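Local coordinates for protein histidine--tRNA ligase (Thermus thermophilus, PDB 1ADY) that joins L-histidine to tRNA(His) at the expense of ATP, working as a homodimeric class-II aminoacyl-tRNA synthetase, at residues L39-F44 and T83-R88; R62-T67 and R112-Q117; T77-G82 and G108-A113. All coordinates share one frame; numbering follows the deposited sequence.

Contact 1. Residues L39-F44 and T83-R88; sequences LVTPIF and TAAMVR. With HAM (histidyl-adenosine monophosphate), chain F.
The R88 guanidinium is met at its NH2 by two carbons, T41 CG2 and P42 CD, each 3.7 Å away and each arriving at a slant to the plane. Over one face, towards the rim, lies the backbone oxygen of its own helix, A85 O, 3.8 Å above the plane. R88 CG stands anti to the backbone N (chi1 -172°), and bends at chi2 and chi3 fold the chain back beside the helix, where it slides past T41 in the opposite sense. The charge is answered by salt bridges to E45 and E92 of its own chain and to D11 of the second subunit, so T41 and P42 supply carbon packing beside a buried ion-pair cluster. T41 straddles R88 and A85: its OG1 is 3.9 Å from A85 CB, while CG2 faces NH2. From the helix, M86 brings SD to 4.3 Å from L39 O, on the strand. At the start of the helix, the amino N of the histidyl-adenylate donates a 2.8 Å hydrogen bond to T83 OG1, which Y263 also engages. Residues 39-44 fit the end of class-II motif 1, whose strand leads to a proline at the dimer interface. Helix 83-92 packs against the catalytic sheet where strand 37-40 lies, M86 reaching strands 102-111 and 123-132, while strand 37-40 pairs with 102-111 on one side and continues antiparallel into the second subunit.

Contact 2. Residues R62-T67 and R112-Q117; sequences RKEMFT and RAERPQ. With HAM (histidyl-adenosine monophosphate), chain F.
A113 CB sits over one face of the F66 ring, 3.6 Å from the centroid and 19° off the ring normal, a CH-pi contact displaced somewhat towards CE1. The same ring receives the R112 backbone obliquely, CE2 lying 3.7 Å from R112 C. A serine in place of F66 would probably leave a gap beside the A113 methyl and rob F44 of the second subunit of its edge-to-face partner. Next to the ring the backbones are tied by A113 N donating to E64 O at 2.7 Å, from above the carbonyl plane. A113 itself centres an inverse gamma turn, closed by a weak bond from E114 N to R112 O, which swings the chain from strand 102-111 into the motif 2 loop characteristic of class-II synthetases. The arginine and glutamate opening this loop, R112 and E114, both point at the adenylate. R112 bends at chi2 and chi3 and presents its guanidinium edge-on, NH2 donating in plane to HAM O1P at 3.1 Å. E114 runs extended beyond CG and brings OE2 within 2.6 Å of the adenine N6. E64 lies obliquely across both side chains. Its OE1 is 3.9 Å from R112 CG but 5.0 Å from R112 NE, too far for an ion pair. Its OE2 stands 3.5 Å from E114 OE1, two acceptors with no hydrogen bond between them, the carboxylate planes turned 56° apart.

Contact 3. Residues T77-G82 and G108-A113; sequences TLRPEG and GPMFRA. With HAM (histidyl-adenosine monophosphate), chain F.
R79 hooks over strand 102-111, the first strand of class-II motif 2, just where that strand runs out towards the adenylate. The tight part lies between R79, P80 and residues 109-111, where the backbone is gripped twice: F111 N donates to R79 O at 2.9 Å with an N-H...O angle of 167°, and R79 NH1 returns a 2.6 Å bond to P109 O, the acceptor lying close to the guanidinium plane. On the way NH1 passes close to G108 C. P80 CA adds a CA-H...O contact of 3.3 Å to F111 O, and P80 CB meets R112 CD. On one flank, L78 crosses F111 obliquely and sets CD2 over a face of the ring, with its CB 3.7 Å from F111 CD2. On the other flank is M110; its CG stands anti to the carbonyl carbon (chi1 -64°), and a bend at chi2 lays the thioether across the R79 chain, CE 3.6 Å from R79 CD. Towards the ligand the contact thins at E81 and G82. E81 touches R112 only through CB, because its chain bends away at chi2; its OE2 caps A84 N at the start of helix 83-92. I60 of helix 59-63 lies against both P80 and R112 here. At G82 the fit comes down to a methyl beside an amide, M110 CE lying 3.8 Å from G82 N.

Contact 3 lies between the other two, its centre about 10 Å from that of contact 1 and about 9 Å from that of contact 2, with which it shares R112 and A113. Contacts 1 and 2 stand about 19 Å apart between centres, and their nearest atoms are about 7 Å apart. Probable backbone hydrogen bonds carry the series: I43 O to R79 N, 2.8 Å, joins contacts 1 and 3, and F66 O to L78 N, also 2.8 Å, joins contacts 2 and 3. All three line the adenylate site: contact 1 bonds the histidyl amino group through T83 OG1, the shared R112 lies by the phosphate and adenine N7, and E114 approaches adenine N6.

Contact 1. Residues L39-F44 and T83-R88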
# COMPACT_ATOMS: atom_id res chain seq x y z
N LEU A 39 -2.28 -9.58 6.69
CA LEU A 39 -1.33 -10.37 5.91
C LEU A 39 -1.35 -9.78 4.51
O LEU A 39 -2.40 -9.72 3.86
CB LEU A 39 -1.81 -11.82 5.85
CG LEU A 39 -1.04 -12.99 5.20
CD1 LEU A 39 -0.58 -12.69 3.78
CD2 LEU A 39 0.13 -13.38 6.06
N VAL A 40 -0.19 -9.33 4.03
CA VAL A 40 -0.09 -8.74 2.70
C VAL A 40 0.70 -9.63 1.75
O VAL A 40 1.86 -9.96 2.00
CB VAL A 40 0.55 -7.32 2.72
CG1 VAL A 40 0.36 -6.64 1.37
CG2 VAL A 40 -0.07 -6.48 3.82
N THR A 41 0.07 -10.05 0.66
CA THR A 41 0.72 -10.90 -0.32
C THR A 41 1.33 -10.05 -1.43
O THR A 41 0.99 -8.87 -1.58
CB THR A 41 -0.27 -11.90 -0.93
OG1 THR A 41 -1.41 -11.20 -1.45
CG2 THR A 41 -0.72 -12.91 0.11
N PRO A 42 2.30 -10.63 -2.17
CA PRO A 42 2.98 -9.95 -3.27
C PRO A 42 2.01 -9.51 -4.37
O PRO A 42 0.94 -10.09 -4.53
CB PRO A 42 3.93 -11.02 -3.78
CG PRO A 42 4.27 -11.77 -2.54
CD PRO A 42 2.92 -11.93 -1.91
N ILE A 43 2.41 -8.49 -5.12
CA ILE A 43 1.61 -7.96 -6.22
C ILE A 43 1.38 -9.00 -7.32
O ILE A 43 0.40 -8.92 -8.07
CB ILE A 43 2.28 -6.69 -6.80
CG1 ILE A 43 2.24 -5.56 -5.77
CG2 ILE A 43 1.61 -6.25 -8.10
CD1 ILE A 43 0.86 -5.02 -5.48
N PHE A 44 2.29 -9.96 -7.44
CA PHE A 44 2.15 -11.01 -8.44
C PHE A 44 2.46 -12.39 -7.87
O PHE A 44 3.21 -12.54 -6.89
CB PHE A 44 3.00 -10.72 -9.69
CG PHE A 44 4.43 -10.33 -9.40
CD1 PHE A 44 5.32 -11.23 -8.83
CD2 PHE A 44 4.89 -9.06 -9.73
CE1 PHE A 44 6.64 -10.88 -8.58
CE2 PHE A 44 6.22 -8.69 -9.50
CZ PHE A 44 7.10 -9.61 -8.92
N THR A 83 -8.25 -13.90 -2.62
CA THR A 83 -8.49 -15.21 -2.01
C THR A 83 -7.48 -16.31 -2.31
O THR A 83 -6.87 -16.87 -1.40
CB THR A 83 -9.86 -15.74 -2.39
OG1 THR A 83 -10.82 -14.69 -2.33
CG2 THR A 83 -10.25 -16.87 -1.47
N ALA A 84 -7.31 -16.60 -3.59
CA ALA A 84 -6.38 -17.64 -4.02
C ALA A 84 -5.02 -17.42 -3.35
O ALA A 84 -4.45 -18.34 -2.77
CB ALA A 84 -6.25 -17.63 -5.52
N ALA A 85 -4.56 -16.17 -3.36
CA ALA A 85 -3.28 -15.82 -2.77
C ALA A 85 -3.28 -16.09 -1.27
O ALA A 85 -2.33 -16.67 -0.74
CB ALA A 85 -2.96 -14.35 -3.04
N MET A 86 -4.35 -15.67 -0.60
CA MET A 86 -4.47 -15.87 0.84
C MET A 86 -4.37 -17.35 1.18
O MET A 86 -3.73 -17.75 2.16
CB MET A 86 -5.79 -15.30 1.35
CG MET A 86 -5.90 -13.79 1.20
SD MET A 86 -4.93 -12.91 2.43
CE MET A 86 -6.24 -11.95 3.25
N VAL A 87 -4.99 -18.18 0.33
CA VAL A 87 -4.97 -19.62 0.53
C VAL A 87 -3.57 -20.15 0.28
O VAL A 87 -3.08 -21.03 1.01
CB VAL A 87 -5.98 -20.30 -0.40
CG1 VAL A 87 -5.91 -21.79 -0.23
CG2 VAL A 87 -7.38 -19.79 -0.11
N ARG A 88 -2.92 -19.60 -0.73
CA ARG A 88 -1.56 -19.98 -1.10
C ARG A 88 -0.66 -19.71 0.10
O ARG A 88 0.16 -20.54 0.50
CB ARG A 88 -1.11 -19.16 -2.32
CG ARG A 88 0.22 -19.56 -2.97
CD ARG A 88 1.42 -18.90 -2.29
NE ARG A 88 1.31 -17.45 -2.29
CZ ARG A 88 1.81 -16.67 -1.33
NH1 ARG A 88 2.45 -17.20 -0.30
NH2 ARG A 88 1.63 -15.36 -1.38
P HAM F . -15.15 -10.09 -7.04
O1P HAM F . -14.31 -10.54 -8.16
O2P HAM F . -16.61 -10.26 -7.23
O3P HAM F . -14.62 -10.82 -5.71
O5' HAM F . -14.99 -8.52 -6.75
C5' HAM F . -15.41 -8.00 -5.49
C4' HAM F . -15.49 -6.49 -5.50
O4' HAM F . -14.29 -5.95 -6.09
C3' HAM F . -16.62 -5.99 -6.38
O3' HAM F . -17.90 -5.95 -5.75
C2' HAM F . -16.14 -4.56 -6.61
O2' HAM F . -16.44 -3.70 -5.50
C1' HAM F . -14.64 -4.74 -6.78
N9 HAM F . -14.16 -4.81 -8.17
C8 HAM F . -14.04 -5.90 -8.95
N7 HAM F . -13.67 -5.58 -10.20
C5 HAM F . -13.55 -4.26 -10.14
C6 HAM F . -13.20 -3.43 -11.22
N6 HAM F . -12.96 -3.94 -12.40
N1 HAM F . -13.11 -2.11 -10.96
C2 HAM F . -13.37 -1.64 -9.74
N3 HAM F . -13.74 -2.41 -8.72
C4 HAM F . -13.82 -3.75 -8.92
C HAM F . -13.34 -11.32 -5.29
O HAM F . -12.32 -10.87 -5.76
CA HAM F . -13.24 -12.46 -4.27
N HAM F . -11.88 -12.96 -4.20
CB HAM F . -13.71 -11.99 -2.89
CG HAM F . -13.63 -13.07 -1.84
CD2 HAM F . -12.85 -13.18 -0.74
ND1 HAM F . -14.32 -14.25 -1.94
CE1 HAM F . -13.96 -15.05 -0.96
NE2 HAM F . -13.07 -14.43 -0.21

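Contact 2. Residues R62-T67 and R112-Q117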
# COMPACT_ATOMS: atom_id res chain seq x y z
N ARG A 62 -9.32 -16.35 -18.36
CA ARG A 62 -9.29 -16.43 -19.81
C ARG A 62 -8.89 -15.19 -20.61
O ARG A 62 -8.30 -15.32 -21.68
CB ARG A 62 -10.62 -16.97 -20.34
CG ARG A 62 -10.80 -18.47 -20.17
CD ARG A 62 -12.15 -18.93 -20.67
NE ARG A 62 -12.38 -18.57 -22.07
CZ ARG A 62 -13.28 -17.67 -22.47
NH1 ARG A 62 -14.03 -17.03 -21.58
NH2 ARG A 62 -13.42 -17.41 -23.76
N LYS A 63 -9.17 -14.00 -20.10
CA LYS A 63 -8.83 -12.80 -20.86
C LYS A 63 -8.68 -11.49 -20.08
O LYS A 63 -8.67 -10.41 -20.69
CB LYS A 63 -9.86 -12.59 -21.97
CG LYS A 63 -11.30 -12.47 -21.47
CD LYS A 63 -12.22 -11.95 -22.56
CE LYS A 63 -13.65 -11.81 -22.06
NZ LYS A 63 -14.50 -11.10 -23.06
N GLU A 64 -8.53 -11.56 -18.77
CA GLU A 64 -8.40 -10.34 -17.97
C GLU A 64 -7.22 -10.35 -17.01
O GLU A 64 -7.18 -9.57 -16.06
CB GLU A 64 -9.69 -10.08 -17.20
CG GLU A 64 -10.92 -9.90 -18.07
CD GLU A 64 -12.19 -9.60 -17.29
OE1 GLU A 64 -12.17 -9.67 -16.04
OE2 GLU A 64 -13.22 -9.29 -17.93
N MET A 65 -6.23 -11.19 -17.27
CA MET A 65 -5.07 -11.26 -16.39
C MET A 65 -3.81 -10.65 -16.97
O MET A 65 -3.37 -11.05 -18.05
CB MET A 65 -4.80 -12.71 -15.98
CG MET A 65 -5.92 -13.36 -15.20
SD MET A 65 -5.40 -14.85 -14.37
CE MET A 65 -4.68 -15.77 -15.71
N PHE A 66 -3.23 -9.69 -16.26
CA PHE A 66 -1.99 -9.07 -16.71
C PHE A 66 -0.90 -10.07 -16.36
O PHE A 66 -0.41 -10.10 -15.24
CB PHE A 66 -1.75 -7.75 -15.98
CG PHE A 66 -2.63 -6.63 -16.45
CD1 PHE A 66 -2.63 -6.25 -17.79
CD2 PHE A 66 -3.45 -5.95 -15.56
CE1 PHE A 66 -3.43 -5.21 -18.23
CE2 PHE A 66 -4.26 -4.90 -16.00
CZ PHE A 66 -4.25 -4.53 -17.33
N THR A 67 -0.59 -10.93 -17.32
CA THR A 67 0.43 -11.95 -17.12
C THR A 67 1.64 -11.68 -18.01
O THR A 67 1.49 -11.21 -19.14
CB THR A 67 -0.16 -13.37 -17.37
OG1 THR A 67 0.90 -14.34 -17.36
CG2 THR A 67 -0.91 -13.43 -18.68
N ARG A 112 -6.97 -5.99 -13.21
CA ARG A 112 -7.80 -6.76 -14.14
C ARG A 112 -7.72 -6.13 -15.52
O ARG A 112 -8.08 -4.96 -15.69
CB ARG A 112 -9.25 -6.81 -13.66
CG ARG A 112 -9.75 -8.22 -13.39
CD ARG A 112 -9.83 -8.51 -11.91
NE ARG A 112 -11.14 -8.15 -11.37
CZ ARG A 112 -11.75 -8.78 -10.37
NH1 ARG A 112 -11.17 -9.82 -9.78
NH2 ARG A 112 -12.97 -8.42 -10.00
N ALA A 113 -7.27 -6.91 -16.49
CA ALA A 113 -7.12 -6.45 -17.87
C ALA A 113 -8.42 -6.37 -18.63
O ALA A 113 -8.58 -7.03 -19.66
CB ALA A 113 -6.13 -7.33 -18.61
N GLU A 114 -9.35 -5.55 -18.17
CA GLU A 114 -10.62 -5.42 -18.85
C GLU A 114 -10.83 -3.98 -19.30
O GLU A 114 -10.28 -3.05 -18.69
CB GLU A 114 -11.77 -5.87 -17.95
CG GLU A 114 -12.07 -4.94 -16.79
CD GLU A 114 -12.84 -5.63 -15.68
OE1 GLU A 114 -13.76 -6.43 -15.99
OE2 GLU A 114 -12.51 -5.39 -14.51
N ARG A 115 -11.60 -3.79 -20.36
CA ARG A 115 -11.87 -2.46 -20.90
C ARG A 115 -12.60 -1.64 -19.84
O ARG A 115 -13.72 -1.97 -19.43
CB ARG A 115 -12.70 -2.57 -22.18
CG ARG A 115 -12.10 -3.53 -23.19
CD ARG A 115 -12.95 -3.65 -24.42
NE ARG A 115 -12.59 -4.83 -25.20
CZ ARG A 115 -13.04 -5.07 -26.42
NH1 ARG A 115 -13.87 -4.21 -27.01
NH2 ARG A 115 -12.68 -6.19 -27.04
N PRO A 116 -11.97 -0.52 -19.41
CA PRO A 116 -12.54 0.36 -18.38
C PRO A 116 -13.78 1.15 -18.78
O PRO A 116 -13.97 1.52 -19.95
CB PRO A 116 -11.38 1.30 -18.01
CG PRO A 116 -10.21 0.88 -18.88
CD PRO A 116 -10.83 0.14 -20.06
N GLN A 117 -14.58 1.43 -17.76
CA GLN A 117 -15.80 2.20 -17.87
C GLN A 117 -16.12 2.63 -16.44
O GLN A 117 -15.33 2.35 -15.53
CB GLN A 117 -16.93 1.40 -18.51
CG GLN A 117 -17.50 0.26 -17.71
CD GLN A 117 -18.62 -0.38 -18.48
OE1 GLN A 117 -18.62 -0.36 -19.72
NE2 GLN A 117 -19.60 -0.94 -17.78
P HAM F . -15.15 -10.09 -7.04
O1P HAM F . -14.31 -10.54 -8.16
O2P HAM F . -16.61 -10.26 -7.23
O3P HAM F . -14.62 -10.82 -5.71
O5' HAM F . -14.99 -8.52 -6.75
C5' HAM F . -15.41 -8.00 -5.49
C4' HAM F . -15.49 -6.49 -5.50
O4' HAM F . -14.29 -5.95 -6.09
C3' HAM F . -16.62 -5.99 -6.38
O3' HAM F . -17.90 -5.95 -5.75
C2' HAM F . -16.14 -4.56 -6.61
O2' HAM F . -16.44 -3.70 -5.50
C1' HAM F . -14.64 -4.74 -6.78
N9 HAM F . -14.16 -4.81 -8.17
C8 HAM F . -14.04 -5.90 -8.95
N7 HAM F . -13.67 -5.58 -10.20
C5 HAM F . -13.55 -4.26 -10.14
C6 HAM F . -13.20 -3.43 -11.22
N6 HAM F . -12.96 -3.94 -12.40
N1 HAM F . -13.11 -2.11 -10.96
C2 HAM F . -13.37 -1.64 -9.74
N3 HAM F . -13.74 -2.41 -8.72
C4 HAM F . -13.82 -3.75 -8.92
C HAM F . -13.34 -11.32 -5.29
O HAM F . -12.32 -10.87 -5.76
CA HAM F . -13.24 -12.46 -4.27
N HAM F . -11.88 -12.96 -4.20
CB HAM F . -13.71 -11.99 -2.89
CG HAM F . -13.63 -13.07 -1.84
CD2 HAM F . -12.85 -13.18 -0.74
ND1 HAM F . -14.32 -14.25 -1.94
CE1 HAM F . -13.96 -15.05 -0.96
NE2 HAM F . -13.07 -14.43 -0.21

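Contact 3. Residues T77-G82 and G108-A113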
# COMPACT_ATOMS: atom_id res chain seq x y z
N THR A 77 1.77 -13.46 -12.87
CA THR A 77 0.58 -12.69 -13.17
C THR A 77 0.26 -11.68 -12.08
O THR A 77 0.42 -11.95 -10.88
CB THR A 77 -0.64 -13.60 -13.42
OG1 THR A 77 -0.35 -14.50 -14.48
CG2 THR A 77 -1.85 -12.77 -13.80
N LEU A 78 -0.14 -10.49 -12.51
CA LEU A 78 -0.52 -9.41 -11.62
C LEU A 78 -1.81 -9.80 -10.94
O LEU A 78 -2.82 -10.02 -11.60
CB LEU A 78 -0.74 -8.12 -12.43
CG LEU A 78 0.32 -7.01 -12.32
CD1 LEU A 78 1.72 -7.58 -12.46
CD2 LEU A 78 0.05 -5.95 -13.38
N ARG A 79 -1.74 -9.94 -9.62
CA ARG A 79 -2.89 -10.32 -8.80
C ARG A 79 -4.20 -9.62 -9.16
O ARG A 79 -4.32 -8.40 -9.07
CB ARG A 79 -2.53 -10.10 -7.32
CG ARG A 79 -3.68 -9.65 -6.44
CD ARG A 79 -3.33 -8.35 -5.73
NE ARG A 79 -2.43 -8.56 -4.60
CZ ARG A 79 -2.17 -7.64 -3.67
NH1 ARG A 79 -2.74 -6.44 -3.74
NH2 ARG A 79 -1.36 -7.92 -2.67
N PRO A 80 -5.19 -10.40 -9.64
CA PRO A 80 -6.51 -9.88 -10.03
C PRO A 80 -7.53 -9.99 -8.89
O PRO A 80 -8.57 -9.33 -8.91
CB PRO A 80 -6.89 -10.79 -11.19
CG PRO A 80 -6.37 -12.11 -10.75
CD PRO A 80 -5.00 -11.78 -10.14
N GLU A 81 -7.21 -10.82 -7.89
CA GLU A 81 -8.07 -11.07 -6.75
C GLU A 81 -7.23 -11.67 -5.62
O GLU A 81 -6.20 -12.29 -5.87
CB GLU A 81 -9.22 -12.00 -7.19
CG GLU A 81 -9.77 -12.94 -6.16
CD GLU A 81 -9.09 -14.28 -6.16
OE1 GLU A 81 -8.60 -14.72 -7.22
OE2 GLU A 81 -9.04 -14.91 -5.09
N GLY A 82 -7.68 -11.50 -4.38
CA GLY A 82 -6.90 -11.96 -3.24
C GLY A 82 -7.05 -13.35 -2.63
O GLY A 82 -6.06 -13.92 -2.16
N GLY A 108 -5.30 -3.59 -0.67
CA GLY A 108 -4.28 -3.31 -1.66
C GLY A 108 -4.83 -3.21 -3.06
O GLY A 108 -6.05 -3.24 -3.26
N PRO A 109 -3.95 -3.00 -4.05
CA PRO A 109 -4.39 -2.89 -5.44
C PRO A 109 -4.57 -4.25 -6.11
O PRO A 109 -3.88 -5.22 -5.79
CB PRO A 109 -3.25 -2.10 -6.07
CG PRO A 109 -2.04 -2.61 -5.34
CD PRO A 109 -2.53 -2.63 -3.90
N MET A 110 -5.53 -4.30 -7.04
CA MET A 110 -5.82 -5.51 -7.80
C MET A 110 -5.81 -5.06 -9.25
O MET A 110 -6.21 -3.93 -9.55
CB MET A 110 -7.20 -6.05 -7.44
CG MET A 110 -7.35 -6.51 -6.01
SD MET A 110 -6.42 -7.99 -5.63
CE MET A 110 -6.40 -7.93 -3.84
N PHE A 111 -5.38 -5.94 -10.14
CA PHE A 111 -5.28 -5.60 -11.55
C PHE A 111 -6.05 -6.56 -12.45
O PHE A 111 -5.79 -7.77 -12.46
CB PHE A 111 -3.81 -5.58 -11.95
CG PHE A 111 -2.90 -5.08 -10.86
CD1 PHE A 111 -2.66 -3.72 -10.71
CD2 PHE A 111 -2.34 -5.97 -9.95
CE1 PHE A 111 -1.88 -3.25 -9.66
CE2 PHE A 111 -1.56 -5.52 -8.90
CZ PHE A 111 -1.33 -4.15 -8.75
N ARG A 112 -6.97 -5.99 -13.21
CA ARG A 112 -7.80 -6.76 -14.14
C ARG A 112 -7.72 -6.13 -15.52
O ARG A 112 -8.08 -4.96 -15.69
CB ARG A 112 -9.25 -6.81 -13.66
CG ARG A 112 -9.75 -8.22 -13.39
CD ARG A 112 -9.83 -8.51 -11.91
NE ARG A 112 -11.14 -8.15 -11.37
CZ ARG A 112 -11.75 -8.78 -10.37
NH1 ARG A 112 -11.17 -9.82 -9.78
NH2 ARG A 112 -12.97 -8.42 -10.00
N ALA A 113 -7.27 -6.91 -16.49
CA ALA A 113 -7.12 -6.45 -17.87
C ALA A 113 -8.42 -6.37 -18.63
O ALA A 113 -8.58 -7.03 -19.66
CB ALA A 113 -6.13 -7.33 -18.61
P HAM F . -15.15 -10.09 -7.04
O1P HAM F . -14.31 -10.54 -8.16
O2P HAM F . -16.61 -10.26 -7.23
O3P HAM F . -14.62 -10.82 -5.71
O5' HAM F . -14.99 -8.52 -6.75
C5' HAM F . -15.41 -8.00 -5.49
C4' HAM F . -15.49 -6.49 -5.50
O4' HAM F . -14.29 -5.95 -6.09
C3' HAM F . -16.62 -5.99 -6.38
O3' HAM F . -17.90 -5.95 -5.75
C2' HAM F . -16.14 -4.56 -6.61
O2' HAM F . -16.44 -3.70 -5.50
C1' HAM F . -14.64 -4.74 -6.78
N9 HAM F . -14.16 -4.81 -8.17
C8 HAM F . -14.04 -5.90 -8.95
N7 HAM F . -13.67 -5.58 -10.20
C5 HAM F . -13.55 -4.26 -10.14
C6 HAM F . -13.20 -3.43 -11.22
N6 HAM F . -12.96 -3.94 -12.40
N1 HAM F . -13.11 -2.11 -10.96
C2 HAM F . -13.37 -1.64 -9.74
N3 HAM F . -13.74 -2.41 -8.72
C4 HAM F . -13.82 -3.75 -8.92
C HAM F . -13.34 -11.32 -5.29
O HAM F . -12.32 -10.87 -5.76
CA HAM F . -13.24 -12.46 -4.27
N HAM F . -11.88 -12.96 -4.20
CB HAM F . -13.71 -11.99 -2.89
CG HAM F . -13.63 -13.07 -1.84
CD2 HAM F . -12.85 -13.18 -0.74
ND1 HAM F . -14.32 -14.25 -1.94
CE1 HAM F . -13.96 -15.05 -0.96
NE2 HAM F . -13.07 -14.43 -0.21